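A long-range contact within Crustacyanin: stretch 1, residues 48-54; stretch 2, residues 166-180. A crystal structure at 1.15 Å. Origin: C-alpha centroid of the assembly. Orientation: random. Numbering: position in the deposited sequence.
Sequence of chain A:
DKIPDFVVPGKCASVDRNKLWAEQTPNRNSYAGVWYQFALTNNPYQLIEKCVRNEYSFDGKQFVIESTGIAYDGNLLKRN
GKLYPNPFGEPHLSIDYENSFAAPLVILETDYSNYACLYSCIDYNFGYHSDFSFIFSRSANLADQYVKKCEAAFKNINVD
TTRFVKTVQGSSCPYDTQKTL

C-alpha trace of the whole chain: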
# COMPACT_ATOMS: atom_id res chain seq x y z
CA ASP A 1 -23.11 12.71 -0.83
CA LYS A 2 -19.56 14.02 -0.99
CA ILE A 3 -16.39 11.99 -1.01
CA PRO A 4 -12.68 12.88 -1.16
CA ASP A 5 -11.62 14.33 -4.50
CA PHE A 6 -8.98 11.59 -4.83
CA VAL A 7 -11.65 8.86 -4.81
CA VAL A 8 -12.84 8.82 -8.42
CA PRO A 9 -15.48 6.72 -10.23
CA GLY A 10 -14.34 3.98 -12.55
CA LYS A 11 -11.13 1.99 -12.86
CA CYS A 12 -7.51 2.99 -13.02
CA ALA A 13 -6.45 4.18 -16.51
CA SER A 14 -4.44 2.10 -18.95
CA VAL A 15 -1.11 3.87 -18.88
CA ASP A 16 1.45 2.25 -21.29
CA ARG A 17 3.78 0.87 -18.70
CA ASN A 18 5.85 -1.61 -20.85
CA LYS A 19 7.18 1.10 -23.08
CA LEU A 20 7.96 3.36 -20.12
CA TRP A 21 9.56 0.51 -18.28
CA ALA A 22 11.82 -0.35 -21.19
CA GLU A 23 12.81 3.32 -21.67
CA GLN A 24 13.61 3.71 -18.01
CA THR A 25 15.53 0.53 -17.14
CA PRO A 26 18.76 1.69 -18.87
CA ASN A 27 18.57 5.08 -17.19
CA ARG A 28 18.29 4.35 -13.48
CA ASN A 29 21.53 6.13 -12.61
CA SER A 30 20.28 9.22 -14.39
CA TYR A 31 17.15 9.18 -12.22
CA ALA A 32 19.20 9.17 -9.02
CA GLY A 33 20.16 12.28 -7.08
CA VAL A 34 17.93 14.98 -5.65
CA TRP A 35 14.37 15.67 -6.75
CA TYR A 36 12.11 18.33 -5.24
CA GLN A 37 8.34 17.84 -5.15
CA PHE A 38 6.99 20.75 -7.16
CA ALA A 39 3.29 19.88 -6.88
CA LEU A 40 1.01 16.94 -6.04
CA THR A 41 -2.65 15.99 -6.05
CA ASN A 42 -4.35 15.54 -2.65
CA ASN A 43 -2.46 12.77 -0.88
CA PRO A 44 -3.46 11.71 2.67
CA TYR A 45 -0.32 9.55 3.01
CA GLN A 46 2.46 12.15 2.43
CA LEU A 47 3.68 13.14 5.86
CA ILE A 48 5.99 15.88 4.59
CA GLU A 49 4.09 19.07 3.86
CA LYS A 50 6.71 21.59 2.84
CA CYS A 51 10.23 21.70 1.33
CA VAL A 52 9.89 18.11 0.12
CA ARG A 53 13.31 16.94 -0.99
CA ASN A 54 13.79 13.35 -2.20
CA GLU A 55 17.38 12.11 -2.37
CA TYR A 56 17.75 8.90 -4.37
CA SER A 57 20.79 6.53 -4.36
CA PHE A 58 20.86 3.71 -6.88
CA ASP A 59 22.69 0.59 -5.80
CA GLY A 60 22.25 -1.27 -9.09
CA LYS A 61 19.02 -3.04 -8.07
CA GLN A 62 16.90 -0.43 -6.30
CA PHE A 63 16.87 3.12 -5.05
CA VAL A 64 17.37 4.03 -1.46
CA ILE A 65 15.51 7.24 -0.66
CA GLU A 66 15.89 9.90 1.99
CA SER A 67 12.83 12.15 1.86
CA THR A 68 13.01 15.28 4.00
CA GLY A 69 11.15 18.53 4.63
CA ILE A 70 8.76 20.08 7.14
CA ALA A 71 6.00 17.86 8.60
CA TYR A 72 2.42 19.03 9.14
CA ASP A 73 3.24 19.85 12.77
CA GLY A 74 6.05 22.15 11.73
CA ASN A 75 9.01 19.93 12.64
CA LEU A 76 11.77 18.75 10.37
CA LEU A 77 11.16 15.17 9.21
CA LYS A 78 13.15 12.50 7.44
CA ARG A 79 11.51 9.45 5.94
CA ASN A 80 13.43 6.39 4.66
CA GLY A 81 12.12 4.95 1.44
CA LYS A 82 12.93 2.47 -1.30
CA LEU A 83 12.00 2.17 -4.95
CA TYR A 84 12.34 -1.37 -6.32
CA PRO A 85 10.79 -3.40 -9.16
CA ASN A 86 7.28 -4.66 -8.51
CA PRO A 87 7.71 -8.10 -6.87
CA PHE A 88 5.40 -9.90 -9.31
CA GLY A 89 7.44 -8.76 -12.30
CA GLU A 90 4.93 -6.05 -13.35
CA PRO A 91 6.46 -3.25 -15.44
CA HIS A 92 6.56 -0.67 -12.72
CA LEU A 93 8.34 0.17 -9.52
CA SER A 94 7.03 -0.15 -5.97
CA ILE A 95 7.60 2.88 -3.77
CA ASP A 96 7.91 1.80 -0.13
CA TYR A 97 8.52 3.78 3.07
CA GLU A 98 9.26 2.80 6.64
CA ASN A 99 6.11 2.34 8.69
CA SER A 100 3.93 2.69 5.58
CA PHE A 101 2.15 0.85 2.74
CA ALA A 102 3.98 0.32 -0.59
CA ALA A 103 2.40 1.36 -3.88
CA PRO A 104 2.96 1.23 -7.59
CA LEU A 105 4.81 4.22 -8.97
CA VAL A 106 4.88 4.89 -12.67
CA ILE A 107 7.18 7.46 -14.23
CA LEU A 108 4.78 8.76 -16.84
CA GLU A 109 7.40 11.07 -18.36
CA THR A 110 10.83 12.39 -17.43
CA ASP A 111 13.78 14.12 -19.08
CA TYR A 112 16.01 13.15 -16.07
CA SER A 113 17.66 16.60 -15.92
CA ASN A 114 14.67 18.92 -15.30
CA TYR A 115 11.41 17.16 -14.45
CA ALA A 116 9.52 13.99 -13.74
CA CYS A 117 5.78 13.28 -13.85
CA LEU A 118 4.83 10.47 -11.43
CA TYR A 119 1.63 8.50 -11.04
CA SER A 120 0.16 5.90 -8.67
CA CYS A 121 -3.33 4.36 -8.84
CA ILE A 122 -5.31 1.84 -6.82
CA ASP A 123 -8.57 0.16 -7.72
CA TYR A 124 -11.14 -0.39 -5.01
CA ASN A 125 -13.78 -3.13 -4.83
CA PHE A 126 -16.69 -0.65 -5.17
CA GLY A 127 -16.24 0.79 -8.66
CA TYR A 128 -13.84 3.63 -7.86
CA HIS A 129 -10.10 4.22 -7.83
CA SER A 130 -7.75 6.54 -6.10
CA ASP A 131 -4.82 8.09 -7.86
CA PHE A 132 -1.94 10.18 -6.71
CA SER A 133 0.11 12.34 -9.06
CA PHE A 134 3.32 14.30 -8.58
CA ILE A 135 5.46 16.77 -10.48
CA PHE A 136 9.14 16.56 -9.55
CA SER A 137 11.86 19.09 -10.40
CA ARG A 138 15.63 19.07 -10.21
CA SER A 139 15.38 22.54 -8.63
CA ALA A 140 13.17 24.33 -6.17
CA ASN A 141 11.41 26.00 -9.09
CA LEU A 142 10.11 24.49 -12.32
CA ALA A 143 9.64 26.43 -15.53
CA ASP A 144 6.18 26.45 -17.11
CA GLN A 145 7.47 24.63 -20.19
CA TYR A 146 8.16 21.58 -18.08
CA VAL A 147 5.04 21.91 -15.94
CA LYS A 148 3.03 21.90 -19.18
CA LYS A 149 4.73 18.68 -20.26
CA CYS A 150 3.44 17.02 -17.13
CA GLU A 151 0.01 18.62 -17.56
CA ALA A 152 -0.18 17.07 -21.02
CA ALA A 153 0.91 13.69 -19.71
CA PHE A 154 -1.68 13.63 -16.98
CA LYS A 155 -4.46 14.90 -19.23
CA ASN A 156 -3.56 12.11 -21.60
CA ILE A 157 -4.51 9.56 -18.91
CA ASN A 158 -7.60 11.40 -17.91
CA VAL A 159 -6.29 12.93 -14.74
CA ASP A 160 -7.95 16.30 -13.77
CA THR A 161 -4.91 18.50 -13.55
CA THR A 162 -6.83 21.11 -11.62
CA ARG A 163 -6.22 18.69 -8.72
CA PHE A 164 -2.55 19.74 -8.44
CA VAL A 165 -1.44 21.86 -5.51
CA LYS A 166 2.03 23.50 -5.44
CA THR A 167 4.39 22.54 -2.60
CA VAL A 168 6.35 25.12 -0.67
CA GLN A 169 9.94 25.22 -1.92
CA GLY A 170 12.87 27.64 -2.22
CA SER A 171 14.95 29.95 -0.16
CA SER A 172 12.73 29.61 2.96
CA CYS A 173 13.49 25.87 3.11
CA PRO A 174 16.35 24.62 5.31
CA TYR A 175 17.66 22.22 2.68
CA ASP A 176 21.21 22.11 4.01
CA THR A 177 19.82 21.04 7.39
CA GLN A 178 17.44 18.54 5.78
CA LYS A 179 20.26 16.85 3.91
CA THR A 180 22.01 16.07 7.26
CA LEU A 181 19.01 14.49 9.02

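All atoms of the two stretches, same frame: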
# COMPACT_ATOMS: atom_id res chain seq x y z
N ILE A 48 5.20 14.72 4.77
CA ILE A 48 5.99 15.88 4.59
C ILE A 48 5.21 16.92 3.80
O ILE A 48 4.86 16.73 2.66
CB ILE A 48 7.35 15.57 3.90
CG1 ILE A 48 8.03 14.33 4.49
CG2 ILE A 48 8.27 16.77 3.95
CD1 ILE A 48 9.28 13.91 3.75
N GLU A 49 4.94 18.04 4.45
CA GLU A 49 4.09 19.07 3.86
C GLU A 49 4.86 20.04 2.97
O GLU A 49 4.41 20.39 1.87
CB GLU A 49 3.40 19.87 4.96
CG GLU A 49 2.46 20.91 4.39
CD GLU A 49 1.71 21.76 5.39
OE1 GLU A 49 2.17 21.87 6.57
OE2 GLU A 49 0.70 22.41 5.04
N LYS A 50 5.98 20.53 3.47
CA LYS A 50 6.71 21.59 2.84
C LYS A 50 8.16 21.19 2.58
O LYS A 50 8.74 20.33 3.29
CB LYS A 50 6.71 22.87 3.68
CG LYS A 50 5.36 23.40 4.06
CD LYS A 50 5.50 24.60 4.98
CE LYS A 50 4.15 25.21 5.29
NZ LYS A 50 4.30 26.27 6.34
N CYS A 51 8.79 21.79 1.59
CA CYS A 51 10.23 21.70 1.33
C CYS A 51 10.64 20.29 0.97
O CYS A 51 11.77 19.88 1.23
CB CYS A 51 11.04 22.22 2.53
SG CYS A 51 10.64 23.94 2.95
N VAL A 52 9.73 19.55 0.36
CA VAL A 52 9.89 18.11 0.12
C VAL A 52 11.03 17.85 -0.84
O VAL A 52 10.98 18.28 -2.00
CB VAL A 52 8.59 17.53 -0.42
CG1 VAL A 52 8.77 16.05 -0.69
CG2 VAL A 52 7.40 17.79 0.54
N ARG A 53 12.05 17.17 -0.33
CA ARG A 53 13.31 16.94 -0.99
C ARG A 53 13.58 15.43 -0.94
O ARG A 53 13.71 14.88 0.14
CB ARG A 53 14.42 17.69 -0.29
CG ARG A 53 15.80 17.57 -0.84
CD ARG A 53 16.84 18.22 0.07
NE ARG A 53 18.19 18.27 -0.44
CZ ARG A 53 19.09 17.30 -0.41
NH1 ARG A 53 18.76 16.13 0.13
NH2 ARG A 53 20.29 17.52 -0.93
N ASN A 54 13.65 14.81 -2.10
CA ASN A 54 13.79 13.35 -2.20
C ASN A 54 15.16 13.04 -2.81
O ASN A 54 15.42 13.35 -3.95
CB ASN A 54 12.67 12.75 -3.02
CG ASN A 54 11.29 13.12 -2.56
OD1 ASN A 54 10.99 12.85 -1.40
ND2 ASN A 54 10.49 13.78 -3.41
N LYS A 166 0.58 23.24 -5.52
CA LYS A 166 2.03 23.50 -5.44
C LYS A 166 2.52 23.29 -4.02
O LYS A 166 1.83 23.59 -3.05
CB LYS A 166 2.29 24.94 -5.87
CG LYS A 166 3.68 25.34 -6.20
CD LYS A 166 3.77 26.70 -6.88
CE LYS A 166 3.33 26.47 -8.32
NZ LYS A 166 3.49 27.74 -9.10
N THR A 167 3.73 22.80 -3.89
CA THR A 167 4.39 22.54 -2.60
C THR A 167 5.34 23.68 -2.31
O THR A 167 6.05 24.19 -3.18
CB THR A 167 5.20 21.24 -2.74
OG1 THR A 167 4.20 20.29 -3.06
CG2 THR A 167 6.01 20.89 -1.49
N VAL A 168 5.38 24.10 -1.08
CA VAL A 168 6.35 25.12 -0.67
C VAL A 168 7.78 24.64 -0.92
O VAL A 168 8.17 23.58 -0.46
CB VAL A 168 6.16 25.48 0.80
CG1 VAL A 168 7.25 26.43 1.26
CG2 VAL A 168 4.76 26.03 1.06
N GLN A 169 8.53 25.45 -1.65
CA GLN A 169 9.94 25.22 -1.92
C GLN A 169 10.65 26.56 -1.96
O GLN A 169 10.02 27.63 -1.97
CB GLN A 169 10.13 24.50 -3.26
CG GLN A 169 9.49 23.13 -3.36
CD GLN A 169 10.18 22.06 -2.56
OE1 GLN A 169 11.16 22.26 -1.84
NE2 GLN A 169 9.68 20.83 -2.69
N GLY A 170 11.97 26.52 -1.99
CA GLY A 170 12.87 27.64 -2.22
C GLY A 170 13.60 28.13 -1.05
O GLY A 170 13.90 27.38 -0.11
N SER A 171 13.91 29.41 -1.06
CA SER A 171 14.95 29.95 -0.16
C SER A 171 14.51 29.91 1.30
O SER A 171 15.36 29.98 2.20
CB SER A 171 15.41 31.31 -0.68
OG SER A 171 14.32 32.21 -0.57
N SER A 172 13.22 29.78 1.62
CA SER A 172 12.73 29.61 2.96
C SER A 172 12.92 28.21 3.53
O SER A 172 12.68 27.97 4.71
CB SER A 172 11.24 29.93 3.11
OG SER A 172 10.37 28.93 2.57
N CYS A 173 13.32 27.27 2.71
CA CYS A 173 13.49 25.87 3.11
C CYS A 173 14.89 25.61 3.62
O CYS A 173 15.86 26.02 2.96
CB CYS A 173 13.25 24.96 1.92
SG CYS A 173 11.53 24.93 1.39
N PRO A 174 15.03 24.92 4.74
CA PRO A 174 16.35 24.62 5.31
C PRO A 174 16.96 23.37 4.69
O PRO A 174 17.27 22.37 5.37
CB PRO A 174 16.05 24.43 6.80
CG PRO A 174 14.71 23.75 6.77
CD PRO A 174 13.97 24.41 5.64
N TYR A 175 17.20 23.41 3.39
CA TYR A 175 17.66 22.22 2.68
C TYR A 175 18.99 21.68 3.20
O TYR A 175 19.17 20.47 3.26
CB TYR A 175 17.75 22.56 1.20
CG TYR A 175 16.50 22.88 0.46
CD1 TYR A 175 15.35 22.10 0.47
CD2 TYR A 175 16.45 23.98 -0.36
CE1 TYR A 175 14.22 22.42 -0.26
CE2 TYR A 175 15.36 24.33 -1.11
CZ TYR A 175 14.23 23.54 -1.05
OH TYR A 175 13.18 23.92 -1.84
N ASP A 176 19.91 22.58 3.56
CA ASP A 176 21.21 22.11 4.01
C ASP A 176 21.08 21.41 5.34
O ASP A 176 21.93 20.57 5.66
CB ASP A 176 22.19 23.27 4.05
CG ASP A 176 22.82 23.62 2.74
OD1 ASP A 176 22.61 22.91 1.75
OD2 ASP A 176 23.55 24.67 2.74
N THR A 177 20.10 21.76 6.17
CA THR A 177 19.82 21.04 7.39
C THR A 177 19.14 19.72 7.06
O THR A 177 19.48 18.66 7.62
CB THR A 177 18.97 21.90 8.33
OG1 THR A 177 19.65 23.13 8.60
CG2 THR A 177 18.76 21.22 9.65
N GLN A 178 18.14 19.77 6.19
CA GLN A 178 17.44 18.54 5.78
C GLN A 178 18.37 17.47 5.29
O GLN A 178 18.20 16.31 5.62
CB GLN A 178 16.45 18.88 4.65
CG GLN A 178 15.29 19.72 5.10
CD GLN A 178 14.39 20.26 3.99
OE1 GLN A 178 13.94 21.41 4.05
NE2 GLN A 178 14.12 19.41 3.01
N LYS A 179 19.38 17.85 4.53
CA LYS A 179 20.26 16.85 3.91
C LYS A 179 21.13 16.19 4.95
O LYS A 179 21.77 15.20 4.58
CB LYS A 179 20.97 17.51 2.75
CG LYS A 179 22.15 18.35 3.09
CD LYS A 179 22.69 19.11 1.86
CE LYS A 179 24.00 19.83 2.29
NZ LYS A 179 24.43 20.88 1.32
N THR A 180 21.18 16.66 6.19
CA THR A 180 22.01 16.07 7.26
C THR A 180 21.18 15.28 8.25
O THR A 180 21.70 14.68 9.21
CB THR A 180 22.73 17.15 8.10
OG1 THR A 180 21.74 17.93 8.80
CG2 THR A 180 23.49 18.12 7.25
O HOH W 1 2.69 19.95 -0.63
O HOH W 2 3.58 22.73 0.74

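A single residue, Cys 51, is gripped from both its backbone and its side chain: it carries a disulfide to Cys 173 and also spends its own N and O on the other stretch. The SG of Cys 51 lies 2.1 Å from the SG of Cys 173, with chi3 at -80° and both chi1 angles in the m well. Cys 51 sits at a corner in the chain, with phi/psi of 64/30, and it loses more surface to the partner stretch than any other residue here.

Around that covalent link, three hydrogen bonds cross between the stretches, each to or from a backbone atom of Cys 51 or Val 52. The N of Cys 51 donates to the O of Val 168 at 2.8 Å. The O of Cys 51 accepts from NE2 of Gln 178 at 3.0 Å in a roughly opposing direction. The O of Val 52 accepts from NE2 of Gln 169 at 2.9 Å, on the same side as the bond to Val 168. Glutamine suits both jobs, since its amide can donate to a carbonyl from a backbone several bonds away. Gln 169 bends to do so, with chi1 and chi2 both m, whereas Gln 178 reaches from the helix with chi2 extended. OE1 of Gln 178 is buried by the contact and has no partner in the model.

Gln 169 is itself held in place. Its OE1 accepts from OH of Tyr 175 at 2.6 Å, and that same OH accepts from N of Gly 170 at 2.9 Å, so the phenol ties the loop to the helix while the ring edge meets the O of Cys 51. Gly 170 has phi/psi of 107/-150, where a CB would jam against the carbonyl O of Gln 169; it opens the type I turn that ends at Cys 173. Pro 174 then takes the N-cap position, its CD 4.3 Å from SG of Cys 51.

Arg 53 points toward the helix from its strand. Its chain is extended through chi3, and CB of Lys 179 packs over one face of the guanidinium, 3.7 Å from CZ of Arg 53. The aliphatic base of the lysine covers the arginine while its charged end leads away, where NZ of Lys 179 makes a salt bridge to OD1 of Asp 176 at 2.8 Å.

At the Glu 49 end water joins the contact. CG2 of Thr 167 meets CG2 of Val 52 at 4.0 Å, and two waters fill in beside it: both donate to the O of Glu 49, one also bonding OG1 of Thr 167 and the other accepting from N of Val 168. In all, 521 Å² is buried, counting both stretches together.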